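Local coordinates for putative outer membrane protein (LpxR) (Salmonella typhimurium, PDB 3FID), which deacylates lipid A, the membrane anchor of lipopolysaccharide, as a beta-barrel enzyme of the bacterial outer membrane, at residues Leu3-Ala8 with Leu37-Ser42; Gly102-Val107 with Thr144-Val149; Phe79-His84 with Pro131-Gln136; Glu138-Tyr143 with Gly172-Gln177. All coordinates share one frame; numbering follows the deposited sequence.

Contact 1: Leu3-Ala8 with Leu37-Ser42. With ZN (zinc ion), chain D.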
loop_
_atom_site.group_PDB
_atom_site.type_symbol
_atom_site.label_atom_id
_atom_site.label_comp_id
_atom_site.label_asym_id
_atom_site.label_seq_id
_atom_site.Cartn_x
_atom_site.Cartn_y
_atom_site.Cartn_z
ATOM N N LEU A 3 -9.506 9.334 -11.336
ATOM C CA LEU A 3 -10.331 8.977 -10.192
ATOM C C LEU A 3 -10.166 7.447 -10.048
ATOM O O LEU A 3 -10.355 6.707 -11.020
ATOM C CB LEU A 3 -11.785 9.353 -10.512
ATOM C CG LEU A 3 -12.994 9.272 -9.571
ATOM C CD1 LEU A 3 -13.237 7.850 -9.107
ATOM C CD2 LEU A 3 -12.852 10.204 -8.395
ATOM N N ALA A 4 -9.773 6.988 -8.862
ATOM C CA ALA A 4 -9.423 5.578 -8.703
ATOM C C ALA A 4 -10.061 4.938 -7.496
ATOM O O ALA A 4 -10.231 5.592 -6.466
ATOM C CB ALA A 4 -7.891 5.412 -8.629
ATOM N N ILE A 5 -10.382 3.656 -7.639
ATOM C CA ILE A 5 -10.829 2.805 -6.528
ATOM C C ILE A 5 -9.800 1.683 -6.434
ATOM O O ILE A 5 -9.486 1.057 -7.443
ATOM C CB ILE A 5 -12.178 2.116 -6.867
ATOM C CG1 ILE A 5 -13.154 3.143 -7.466
ATOM C CG2 ILE A 5 -12.750 1.357 -5.621
ATOM C CD1 ILE A 5 -14.223 3.659 -6.511
ATOM N N SER A 6 -9.308 1.394 -5.236
ATOM C CA SER A 6 -8.364 0.285 -5.112
ATOM C C SER A 6 -8.751 -0.616 -3.937
ATOM O O SER A 6 -9.077 -0.124 -2.853
ATOM C CB SER A 6 -6.929 0.788 -4.978
ATOM O OG SER A 6 -6.002 -0.316 -4.839
ATOM N N VAL A 7 -8.732 -1.916 -4.185
ATOM C CA VAL A 7 -9.055 -2.934 -3.171
ATOM C C VAL A 7 -7.786 -3.799 -2.962
ATOM O O VAL A 7 -7.230 -4.334 -3.935
ATOM C CB VAL A 7 -10.281 -3.777 -3.628
ATOM C CG1 VAL A 7 -10.577 -4.968 -2.685
ATOM C CG2 VAL A 7 -11.546 -2.879 -3.763
ATOM N N ALA A 8 -7.336 -3.922 -1.711
ATOM C CA ALA A 8 -6.217 -4.828 -1.362
ATOM C C ALA A 8 -6.776 -6.000 -0.572
ATOM O O ALA A 8 -7.693 -5.821 0.226
ATOM C CB ALA A 8 -5.174 -4.124 -0.554
ATOM N N LEU A 37 -9.164 -0.588 1.408
ATOM C CA LEU A 37 -10.066 0.160 0.501
ATOM C C LEU A 37 -9.514 1.568 0.370
ATOM O O LEU A 37 -9.113 2.179 1.372
ATOM C CB LEU A 37 -11.498 0.237 1.041
ATOM C CG LEU A 37 -12.526 0.744 -0.018
ATOM C CD1 LEU A 37 -12.428 0.015 -1.367
ATOM C CD2 LEU A 37 -13.976 0.644 0.491
ATOM N N PHE A 38 -9.508 2.082 -0.854
ATOM C CA PHE A 38 -8.920 3.392 -1.151
ATOM C C PHE A 38 -9.736 4.016 -2.286
ATOM O O PHE A 38 -10.062 3.344 -3.261
ATOM C CB PHE A 38 -7.425 3.196 -1.554
ATOM C CG PHE A 38 -6.748 4.424 -2.128
ATOM C CD1 PHE A 38 -6.969 4.795 -3.446
ATOM C CD2 PHE A 38 -5.817 5.153 -1.371
ATOM C CE1 PHE A 38 -6.336 5.914 -4.010
ATOM C CE2 PHE A 38 -5.151 6.288 -1.918
ATOM C CZ PHE A 38 -5.432 6.668 -3.256
ATOM N N LEU A 39 -10.074 5.290 -2.128
ATOM C CA LEU A 39 -10.729 6.074 -3.178
ATOM C C LEU A 39 -9.926 7.348 -3.292
ATOM O O LEU A 39 -9.603 7.997 -2.276
ATOM C CB LEU A 39 -12.198 6.337 -2.806
ATOM C CG LEU A 39 -13.139 7.084 -3.763
ATOM C CD1 LEU A 39 -13.256 6.428 -5.143
ATOM C CD2 LEU A 39 -14.537 7.234 -3.138
ATOM N N GLY A 40 -9.529 7.691 -4.512
ATOM C CA GLY A 40 -8.655 8.847 -4.685
ATOM C C GLY A 40 -8.972 9.633 -5.953
ATOM O O GLY A 40 -9.560 9.113 -6.889
ATOM N N TYR A 41 -8.585 10.905 -5.943
ATOM C CA TYR A 41 -8.744 11.772 -7.108
ATOM C C TYR A 41 -7.462 12.552 -7.306
ATOM O O TYR A 41 -6.939 13.107 -6.343
ATOM C CB TYR A 41 -9.905 12.755 -6.906
ATOM C CG TYR A 41 -10.030 13.748 -8.055
ATOM C CD1 TYR A 41 -9.727 15.111 -7.879
ATOM C CD2 TYR A 41 -10.419 13.307 -9.316
ATOM C CE1 TYR A 41 -9.838 15.997 -8.946
ATOM C CE2 TYR A 41 -10.507 14.169 -10.377
ATOM C CZ TYR A 41 -10.234 15.511 -10.186
ATOM O OH TYR A 41 -10.383 16.330 -11.269
ATOM N N SER A 42 -6.975 12.578 -8.554
ATOM C CA SER A 42 -5.788 13.314 -8.937
ATOM C C SER A 42 -6.163 14.355 -9.976
ATOM O O SER A 42 -6.809 14.044 -10.948
ATOM C CB SER A 42 -4.769 12.368 -9.562
ATOM O OG SER A 42 -3.866 11.905 -8.573
HETATM ZN ZN ZN D . -8.994 17.108 -12.923
#
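An antiparallel ladder of the LpxR beta-barrel wall pairs L3, A4, I5, S6 and V7 with Y41, G40, L39, F38 and L37. A4 and G40 exchange straight bonds, A4 N to G40 O at 2.9 Å and G40 N to A4 O at 3.0 Å. S6 N likewise reaches F38 O at 2.9 Å, while the return bond from F38 N to S6 O is weak.

Alternation sorts the side chains. L3, I5, V7, L37, L39 and Y41 share one face, on the surface, where branched apolar groups suit a membrane wall. The side chains of I5 and L39 lie side by side and point the same way; their CD1 methyls are only 3.2 Å apart, tighter than usual, and I5 chi2 (-102°) is not staggered, which leaves the exact placing of its CD1 doubtful. L3 crosses Y41 at about a right angle, with L3 CD2 4.0 Å from Y41 CD2. Beyond this, Y41 OH binds a zinc ion at 2.3 Å, together with S1 and H43.

A4, S6 and F38 face the buried inside. F38 CG lies anti to the backbone N (chi1 170°), and its ring occupies the place where a CB on G40 would point, against CE1. The ring also meets that of H54, and S6 OG bonds to D291. An apolar outside around a polar lumen is characteristic of outer membrane barrels.

Contact 2: Gly102-Val107 with Thr144-Val149. With ZN (zinc ion), chain E.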
loop_
_atom_site.group_PDB
_atom_site.type_symbol
_atom_site.label_atom_id
_atom_site.label_comp_id
_atom_site.label_asym_id
_atom_site.label_seq_id
_atom_site.Cartn_x
_atom_site.Cartn_y
_atom_site.Cartn_z
ATOM N N GLY A 102 3.407 14.855 0.591
ATOM C CA GLY A 102 2.032 14.645 1.035
ATOM C C GLY A 102 1.861 14.703 2.541
ATOM O O GLY A 102 2.819 14.521 3.304
ATOM N N THR A 103 0.628 14.964 2.964
ATOM C CA THR A 103 0.272 14.913 4.387
ATOM C C THR A 103 -1.065 14.214 4.558
ATOM O O THR A 103 -2.016 14.560 3.852
ATOM C CB THR A 103 0.189 16.327 5.003
ATOM O OG1 THR A 103 1.434 17.007 4.800
ATOM C CG2 THR A 103 -0.075 16.251 6.512
ATOM N N ASP A 104 -1.119 13.227 5.469
ATOM C CA ASP A 104 -2.365 12.568 5.897
ATOM C C ASP A 104 -2.742 13.001 7.300
ATOM O O ASP A 104 -1.868 13.299 8.109
ATOM C CB ASP A 104 -2.219 11.028 5.957
ATOM C CG ASP A 104 -2.504 10.362 4.636
ATOM O OD1 ASP A 104 -2.979 9.202 4.632
ATOM O OD2 ASP A 104 -2.268 11.012 3.585
ATOM N N ILE A 105 -4.037 12.996 7.584
ATOM C CA ILE A 105 -4.495 12.908 8.957
ATOM C C ILE A 105 -5.208 11.577 9.090
ATOM O O ILE A 105 -5.821 11.077 8.147
ATOM C CB ILE A 105 -5.417 14.086 9.344
ATOM C CG1 ILE A 105 -6.525 14.269 8.296
ATOM C CG2 ILE A 105 -4.546 15.343 9.518
ATOM C CD1 ILE A 105 -7.488 15.494 8.543
ATOM N N GLY A 106 -5.077 10.963 10.248
ATOM C CA GLY A 106 -5.809 9.747 10.470
ATOM C C GLY A 106 -5.773 9.240 11.889
ATOM O O GLY A 106 -5.311 9.930 12.834
ATOM N N VAL A 107 -6.253 8.012 12.019
ATOM C CA VAL A 107 -6.341 7.318 13.317
ATOM C C VAL A 107 -6.028 5.829 13.142
ATOM O O VAL A 107 -6.412 5.213 12.136
ATOM C CB VAL A 107 -7.721 7.516 14.039
ATOM C CG1 VAL A 107 -8.927 7.092 13.147
ATOM C CG2 VAL A 107 -7.735 6.804 15.446
ATOM N N THR A 144 0.611 11.805 9.036
ATOM C CA THR A 144 1.818 11.335 8.377
ATOM C C THR A 144 2.296 12.458 7.459
ATOM O O THR A 144 1.483 13.143 6.865
ATOM C CB THR A 144 1.632 9.977 7.595
ATOM O OG1 THR A 144 0.726 10.147 6.477
ATOM C CG2 THR A 144 1.068 8.920 8.520
ATOM N N ALA A 145 3.608 12.673 7.409
ATOM C CA ALA A 145 4.244 13.580 6.454
ATOM C C ALA A 145 5.053 12.681 5.539
ATOM O O ALA A 145 5.832 11.866 6.022
ATOM C CB ALA A 145 5.173 14.557 7.190
ATOM N N LYS A 146 4.848 12.819 4.231
ATOM C CA LYS A 146 5.382 11.857 3.260
ATOM C C LYS A 146 6.170 12.559 2.170
ATOM O O LYS A 146 5.789 13.633 1.704
ATOM C CB LYS A 146 4.232 11.074 2.609
ATOM C CG LYS A 146 3.408 10.240 3.599
ATOM C CD LYS A 146 2.285 9.520 2.908
ATOM C CE LYS A 146 1.108 10.429 2.684
ATOM N NZ LYS A 146 0.083 9.736 1.860
ATOM N N GLY A 147 7.248 11.940 1.722
ATOM C CA GLY A 147 7.982 12.533 0.600
ATOM C C GLY A 147 8.661 11.444 -0.192
ATOM O O GLY A 147 9.033 10.408 0.370
ATOM N N MET A 148 8.805 11.680 -1.500
ATOM C CA MET A 148 9.541 10.764 -2.366
ATOM C C MET A 148 10.322 11.560 -3.403
ATOM O O MET A 148 9.838 12.572 -3.908
ATOM C CB MET A 148 8.587 9.790 -3.056
ATOM C CG MET A 148 9.293 8.718 -3.876
ATOM S SD MET A 148 8.125 7.696 -4.767
ATOM C CE MET A 148 8.246 8.564 -6.338
ATOM N N VAL A 149 11.546 11.122 -3.681
ATOM C CA VAL A 149 12.244 11.584 -4.882
ATOM C C VAL A 149 12.781 10.412 -5.681
ATOM O O VAL A 149 13.326 9.469 -5.121
ATOM C CB VAL A 149 13.361 12.621 -4.570
ATOM C CG1 VAL A 149 14.407 12.046 -3.660
ATOM C CG2 VAL A 149 14.009 13.117 -5.873
HETATM ZN ZN ZN E . -3.502 8.082 3.348
HETATM O O HOH W 1 -1.182 12.295 1.386
HETATM O O HOH W 2 -0.315 7.911 5.442
HETATM O O HOH W 3 -1.603 7.081 2.621
#
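G102 and K146, and D104 and T144, are hydrogen-bonded antiparallel pairs, and four backbone bonds join them. G102 N donates to K146 O and K146 N returns a bond to G102 O at 2.8 Å, while D104 N and T144 N each reach the other's carbonyl oxygen at 3.0 Å. Between them T103 pairs with A145 without such bonds, and T103 CG2 rests 3.5 Å from T144 O. The strands 97-108 and 140-157 are neighbours in the barrel wall. D104, T144 and K146 turn to its buried side, T103 and A145 to the outer face.

The charged contact is a salt bridge between K146 NZ and D104 OD2 at 3.2 Å. The ammonium comes from above the carboxylate plane, 58° out of it, and the two side chains pass at a slant. A bend at chi3 (-81°) sets K146 CE near D104 OD2, 3.5 Å away, on the face where G102 has no side chain.

D104 also holds metal: its other oxygen, OD1, binds a zinc ion at 1.8 Å, in a site completed by H54, H84 and a water. One carboxylate thus serves the zinc through OD1 and the lysine through OD2, and the ammonium may offset some of the carboxylate's negative charge beside the metal.

Waters fill out the network. One bridges D104 OD2 and K146 NZ, accepting from the lysine; a second sits 2.7 Å from T144 OG1 and gives a weak bond to D104 OD1. T144 OG1 lies beside the aspartate, 3.1 Å from D104 CB. The zinc-bound water accepts a weak bond from K146 NZ.

Contact 3: Phe79-His84 with Pro131-Gln136. With ZN (zinc ion), chain E.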
loop_
_atom_site.group_PDB
_atom_site.type_symbol
_atom_site.label_atom_id
_atom_site.label_comp_id
_atom_site.label_asym_id
_atom_site.label_seq_id
_atom_site.Cartn_x
_atom_site.Cartn_y
_atom_site.Cartn_z
ATOM N N PHE A 79 -5.115 -7.330 16.125
ATOM C CA PHE A 79 -6.019 -6.663 15.178
ATOM C C PHE A 79 -5.844 -5.127 15.285
ATOM O O PHE A 79 -5.720 -4.563 16.387
ATOM C CB PHE A 79 -7.484 -7.079 15.405
ATOM C CG PHE A 79 -7.848 -8.426 14.803
ATOM C CD1 PHE A 79 -8.087 -8.558 13.425
ATOM C CD2 PHE A 79 -7.961 -9.553 15.605
ATOM C CE1 PHE A 79 -8.416 -9.812 12.864
ATOM C CE2 PHE A 79 -8.302 -10.825 15.075
ATOM C CZ PHE A 79 -8.529 -10.969 13.715
ATOM N N SER A 80 -5.812 -4.449 14.142
ATOM C CA SER A 80 -5.823 -2.981 14.115
ATOM C C SER A 80 -6.363 -2.457 12.778
ATOM O O SER A 80 -6.477 -3.194 11.811
ATOM C CB SER A 80 -4.422 -2.381 14.392
ATOM O OG SER A 80 -3.529 -2.645 13.309
ATOM N N ALA A 81 -6.707 -1.181 12.738
ATOM C CA ALA A 81 -7.010 -0.542 11.455
ATOM C C ALA A 81 -6.522 0.897 11.427
ATOM O O ALA A 81 -6.383 1.554 12.465
ATOM C CB ALA A 81 -8.523 -0.633 11.119
ATOM N N PHE A 82 -6.244 1.361 10.219
ATOM C CA PHE A 82 -5.724 2.692 9.969
ATOM C C PHE A 82 -6.709 3.349 8.990
ATOM O O PHE A 82 -6.880 2.876 7.882
ATOM C CB PHE A 82 -4.333 2.523 9.346
ATOM C CG PHE A 82 -3.682 3.814 8.890
ATOM C CD1 PHE A 82 -3.871 5.011 9.579
ATOM C CD2 PHE A 82 -2.813 3.784 7.799
ATOM C CE1 PHE A 82 -3.206 6.173 9.183
ATOM C CE2 PHE A 82 -2.157 4.944 7.373
ATOM C CZ PHE A 82 -2.360 6.140 8.073
ATOM N N LEU A 83 -7.368 4.416 9.429
ATOM C CA LEU A 83 -8.326 5.163 8.591
ATOM C C LEU A 83 -7.707 6.526 8.305
ATOM O O LEU A 83 -7.271 7.203 9.223
ATOM C CB LEU A 83 -9.632 5.364 9.352
ATOM C CG LEU A 83 -10.730 6.181 8.657
ATOM C CD1 LEU A 83 -11.398 5.454 7.438
ATOM C CD2 LEU A 83 -11.744 6.453 9.768
ATOM N N HIS A 84 -7.624 6.917 7.038
ATOM C CA HIS A 84 -6.799 8.095 6.725
ATOM C C HIS A 84 -7.302 8.873 5.526
ATOM O O HIS A 84 -7.987 8.341 4.677
ATOM C CB HIS A 84 -5.315 7.726 6.559
ATOM C CG HIS A 84 -5.064 6.515 5.698
ATOM N ND1 HIS A 84 -4.399 6.578 4.494
ATOM C CD2 HIS A 84 -5.362 5.210 5.892
ATOM C CE1 HIS A 84 -4.293 5.359 3.988
ATOM N NE2 HIS A 84 -4.892 4.516 4.809
ATOM N N PRO A 131 -13.227 -12.732 17.347
ATOM C CA PRO A 131 -13.470 -12.064 18.635
ATOM C C PRO A 131 -12.343 -11.150 19.132
ATOM O O PRO A 131 -12.613 -10.240 19.900
ATOM C CB PRO A 131 -13.724 -13.241 19.608
ATOM C CG PRO A 131 -13.005 -14.410 18.962
ATOM C CD PRO A 131 -13.194 -14.210 17.476
ATOM N N ALA A 132 -11.104 -11.371 18.688
ATOM C CA ALA A 132 -9.956 -10.582 19.203
ATOM C C ALA A 132 -9.957 -9.125 18.765
ATOM O O ALA A 132 -9.081 -8.358 19.154
ATOM C CB ALA A 132 -8.606 -11.263 18.901
ATOM N N TRP A 133 -10.952 -8.731 17.964
ATOM C CA TRP A 133 -11.188 -7.313 17.717
ATOM C C TRP A 133 -11.460 -6.552 19.029
ATOM O O TRP A 133 -11.207 -5.377 19.106
ATOM C CB TRP A 133 -12.330 -7.115 16.703
ATOM C CG TRP A 133 -11.866 -7.152 15.280
ATOM C CD1 TRP A 133 -12.154 -8.111 14.331
ATOM C CD2 TRP A 133 -11.053 -6.167 14.624
ATOM N NE1 TRP A 133 -11.554 -7.780 13.129
ATOM C CE2 TRP A 133 -10.875 -6.595 13.278
ATOM C CE3 TRP A 133 -10.473 -4.961 15.039
ATOM C CZ2 TRP A 133 -10.120 -5.857 12.335
ATOM C CZ3 TRP A 133 -9.713 -4.227 14.110
ATOM C CH2 TRP A 133 -9.532 -4.697 12.766
ATOM N N GLN A 134 -11.952 -7.243 20.069
ATOM C CA GLN A 134 -12.168 -6.630 21.393
ATOM C C GLN A 134 -10.842 -6.208 22.013
ATOM O O GLN A 134 -10.805 -5.313 22.851
ATOM C CB GLN A 134 -12.945 -7.591 22.356
ATOM C CG GLN A 134 -12.232 -8.889 22.707
ATOM C CD GLN A 134 -13.090 -9.894 23.520
ATOM O OE1 GLN A 134 -13.921 -9.499 24.358
ATOM N NE2 GLN A 134 -12.868 -11.190 23.287
ATOM N N ASP A 135 -9.765 -6.889 21.619
ATOM C CA ASP A 135 -8.426 -6.593 22.136
ATOM C C ASP A 135 -7.546 -5.894 21.075
ATOM O O ASP A 135 -6.318 -6.028 21.073
ATOM C CB ASP A 135 -7.790 -7.904 22.670
ATOM C CG ASP A 135 -6.614 -7.656 23.592
ATOM O OD1 ASP A 135 -6.565 -6.587 24.241
ATOM O OD2 ASP A 135 -5.752 -8.559 23.681
ATOM N N GLN A 136 -8.184 -5.151 20.155
ATOM C CA GLN A 136 -7.448 -4.406 19.113
ATOM C C GLN A 136 -6.536 -3.313 19.676
ATOM O O GLN A 136 -6.652 -2.948 20.846
ATOM C CB GLN A 136 -8.428 -3.837 18.063
ATOM C CG GLN A 136 -9.351 -2.677 18.524
ATOM C CD GLN A 136 -10.239 -2.209 17.381
ATOM O OE1 GLN A 136 -9.740 -1.772 16.359
ATOM N NE2 GLN A 136 -11.561 -2.325 17.547
HETATM ZN ZN ZN E . -3.502 8.082 3.348
HETATM O O HOH W 4 -6.316 -8.058 18.778
HETATM O O HOH W 3 -1.603 7.081 2.621
#
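A132, in the 3-10 turn that opens 131-136, sets its CB against the ring of F79, 3.8 Å from CD2. Its carbonyl also takes part: a water donates to A132 O at 2.8 Å and accepts from F79 N at 3.0 Å, tying the turn to the start of the strand without any direct hydrogen bond.

W133 follows, its indole lying against F79. F79 CG is anti to the carbonyl carbon (chi1 -80°), and the ring lies between A132 and W133. F79 CB stands over the W133 six-membered ring, 3.7 Å from its centroid and 12° off the normal, a CH-pi contact. F79 CD1 comes over the same indole, 3.4 Å from CE2, with the F79 and five-membered rings inclined at 31°. Two aromatic residues suit a buried seam, and W133 NE1 is satisfied by Q118 of helix 114-125.

This seam sits where the long loop between strands 97-108 and 140-157 folds back on the start of strand 80-94; in outer membrane barrels such long loops are extracellular. Further along that strand H84 ND1 binds zinc at 2.1 Å.

Q136 CA makes a CA-H...O contact with F79 O at 3.2 Å.

Contact 4: Glu138-Tyr143 with Gly172-Gln177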
loop_
_atom_site.group_PDB
_atom_site.type_symbol
_atom_site.label_atom_id
_atom_site.label_comp_id
_atom_site.label_asym_id
_atom_site.label_seq_id
_atom_site.Cartn_x
_atom_site.Cartn_y
_atom_site.Cartn_z
ATOM N N GLU A 138 -5.356 0.242 20.646
ATOM C CA GLU A 138 -6.117 1.409 21.118
ATOM C C GLU A 138 -5.855 2.678 20.298
ATOM O O GLU A 138 -4.808 2.792 19.633
ATOM C CB GLU A 138 -5.758 1.686 22.570
ATOM C CG GLU A 138 -4.402 2.345 22.758
ATOM C CD GLU A 138 -4.021 2.497 24.243
ATOM O OE1 GLU A 138 -2.860 2.841 24.523
ATOM O OE2 GLU A 138 -4.871 2.244 25.109
ATOM N N ASN A 139 -6.777 3.642 20.389
ATOM C CA ASN A 139 -6.755 4.856 19.561
ATOM C C ASN A 139 -5.482 5.683 19.707
ATOM O O ASN A 139 -5.012 5.929 20.828
ATOM C CB ASN A 139 -7.955 5.765 19.860
ATOM C CG ASN A 139 -9.273 5.226 19.317
ATOM O OD1 ASN A 139 -9.341 4.733 18.194
ATOM N ND2 ASN A 139 -10.343 5.332 20.124
ATOM N N ARG A 140 -4.929 6.092 18.565
ATOM C CA ARG A 140 -3.998 7.198 18.501
ATOM C C ARG A 140 -4.291 7.930 17.213
ATOM O O ARG A 140 -4.285 7.328 16.149
ATOM C CB ARG A 140 -2.535 6.775 18.546
ATOM C CG ARG A 140 -1.629 7.997 18.436
ATOM C CD ARG A 140 -0.181 7.662 18.435
ATOM N NE ARG A 140 0.275 7.123 19.708
ATOM C CZ ARG A 140 1.531 6.733 19.920
ATOM N NH1 ARG A 140 2.440 6.835 18.935
ATOM N NH2 ARG A 140 1.883 6.241 21.100
ATOM N N TYR A 141 -4.604 9.218 17.342
ATOM C CA TYR A 141 -4.898 10.089 16.212
ATOM C C TYR A 141 -3.590 10.702 15.839
ATOM O O TYR A 141 -2.736 10.923 16.708
ATOM C CB TYR A 141 -5.874 11.194 16.629
ATOM C CG TYR A 141 -7.296 10.750 16.552
ATOM C CD1 TYR A 141 -8.057 10.985 15.408
ATOM C CD2 TYR A 141 -7.891 10.064 17.625
ATOM C CE1 TYR A 141 -9.384 10.532 15.310
ATOM C CE2 TYR A 141 -9.215 9.629 17.540
ATOM C CZ TYR A 141 -9.949 9.867 16.375
ATOM O OH TYR A 141 -11.247 9.438 16.298
ATOM N N GLY A 142 -3.398 10.974 14.555
ATOM C CA GLY A 142 -2.128 11.543 14.155
ATOM C C GLY A 142 -2.078 11.989 12.722
ATOM O O GLY A 142 -3.099 12.112 12.056
ATOM N N TYR A 143 -0.865 12.238 12.270
ATOM C CA TYR A 143 -0.614 12.715 10.931
ATOM C C TYR A 143 0.555 11.904 10.365
ATOM O O TYR A 143 1.374 11.348 11.130
ATOM C CB TYR A 143 -0.259 14.202 10.988
ATOM C CG TYR A 143 1.125 14.455 11.553
ATOM C CD1 TYR A 143 1.338 14.485 12.935
ATOM C CD2 TYR A 143 2.228 14.649 10.704
ATOM C CE1 TYR A 143 2.607 14.698 13.464
ATOM C CE2 TYR A 143 3.502 14.866 11.226
ATOM C CZ TYR A 143 3.677 14.899 12.607
ATOM O OH TYR A 143 4.932 15.110 13.146
ATOM N N GLY A 172 7.136 10.511 8.215
ATOM C CA GLY A 172 7.280 10.846 9.631
ATOM C C GLY A 172 5.943 11.155 10.277
ATOM O O GLY A 172 4.921 11.265 9.591
ATOM N N GLY A 173 5.976 11.332 11.596
ATOM C CA GLY A 173 4.776 11.557 12.388
ATOM C C GLY A 173 4.683 10.578 13.545
ATOM O O GLY A 173 5.660 9.888 13.868
ATOM N N ASN A 174 3.497 10.498 14.148
ATOM C CA ASN A 174 3.303 9.737 15.387
ATOM C C ASN A 174 2.627 8.387 15.168
ATOM O O ASN A 174 2.337 7.654 16.122
ATOM C CB ASN A 174 2.546 10.583 16.436
ATOM C CG ASN A 174 1.119 10.977 15.992
ATOM O OD1 ASN A 174 0.862 11.233 14.795
ATOM N ND2 ASN A 174 0.198 11.083 16.973
ATOM N N LEU A 175 2.423 8.035 13.897
ATOM C CA LEU A 175 1.845 6.742 13.558
ATOM C C LEU A 175 2.878 5.856 12.856
ATOM O O LEU A 175 3.112 4.725 13.301
ATOM C CB LEU A 175 0.602 6.916 12.672
ATOM C CG LEU A 175 -0.504 7.862 13.149
ATOM C CD1 LEU A 175 -1.613 7.849 12.167
ATOM C CD2 LEU A 175 -1.025 7.406 14.494
ATOM N N PHE A 176 3.477 6.367 11.770
ATOM C CA PHE A 176 4.558 5.675 11.039
ATOM C C PHE A 176 5.721 6.616 10.750
ATOM O O PHE A 176 5.529 7.794 10.397
ATOM C CB PHE A 176 4.084 5.127 9.680
ATOM C CG PHE A 176 2.851 4.265 9.756
ATOM C CD1 PHE A 176 2.945 2.881 9.992
ATOM C CD2 PHE A 176 1.598 4.837 9.585
ATOM C CE1 PHE A 176 1.790 2.096 10.044
ATOM C CE2 PHE A 176 0.456 4.070 9.616
ATOM C CZ PHE A 176 0.532 2.692 9.845
ATOM N N GLN A 177 6.923 6.066 10.833
ATOM C CA GLN A 177 8.118 6.831 10.580
ATOM C C GLN A 177 9.164 5.879 10.028
ATOM O O GLN A 177 9.468 4.862 10.637
ATOM C CB GLN A 177 8.589 7.546 11.846
ATOM C CG GLN A 177 9.752 8.485 11.606
ATOM C CD GLN A 177 9.690 9.674 12.544
ATOM O OE1 GLN A 177 8.823 10.543 12.421
ATOM N NE2 GLN A 177 10.578 9.687 13.523
HETATM O O HOH W 5 3.066 9.078 11.119
#
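N174, Y143 and R140 bury most of the surface here, where strand 140-157 of the barrel meets the turn between strands 160-173 and 176-188. The chains run roughly antiparallel, but beyond G173 the N174 side chain takes over the bonding that a neighbouring strand's peptide would give.

An asparagine suits this place because its amide offers a donor and an acceptor together. N174 ND2 donates to Y141 O at 3.0 Å, and N174 OD1 accepts from Y143 N at 3.2 Å, in the plane of its C=O. N174 CG, held between the backbone N and the carbonyl carbon (chi1 63°), stands over G142; OD1 is 3.1 Å from G142 CA, and a CB there would clash with OD1.

R140 slides past N174 in the opposite direction, its guanidinium plane nearly parallel to that of the amide (10°). NH1, at its end, donates to N174 O at 2.9 Å, the oxygen lying in the guanidinium plane. L175 CD2 packs against R140 CG at 4.0 Å, an apolar end against the aliphatic part of the arginine.

Y143 CG lies between the backbone N and the carbonyl carbon (chi1 73°), and the ring beyond it reaches G173. Glycine fits there, with its positive phi, because a CB would collide with Y143 O. G173 CA instead sits over the ring face in a CH-pi contact, 3.9 Å from the centroid and 3.5 Å from Y143 CZ.

From the N terminus, contact 1 closes first: strand 33-44 returns to strand 2-9 after a loop carrying two helices, before any other contact opens. Contact 3 opens next, on strand 80-94, and closes only in the loop preceding strand 140-157. Contact 2 opens inside that span and closes after it, so the two cross; they also share a zinc ion, its water and the pairing of V107 with L83. Contact 4 begins before contact 2 closes and therefore crosses it, both using strand 140-157. Contacts 3 and 4 follow in series, yet touch where F82 meets F176 and L175. Contacts 1 and 2 join neighbouring wall strands; contacts 3 and 4 tie strand starts to loop and turn.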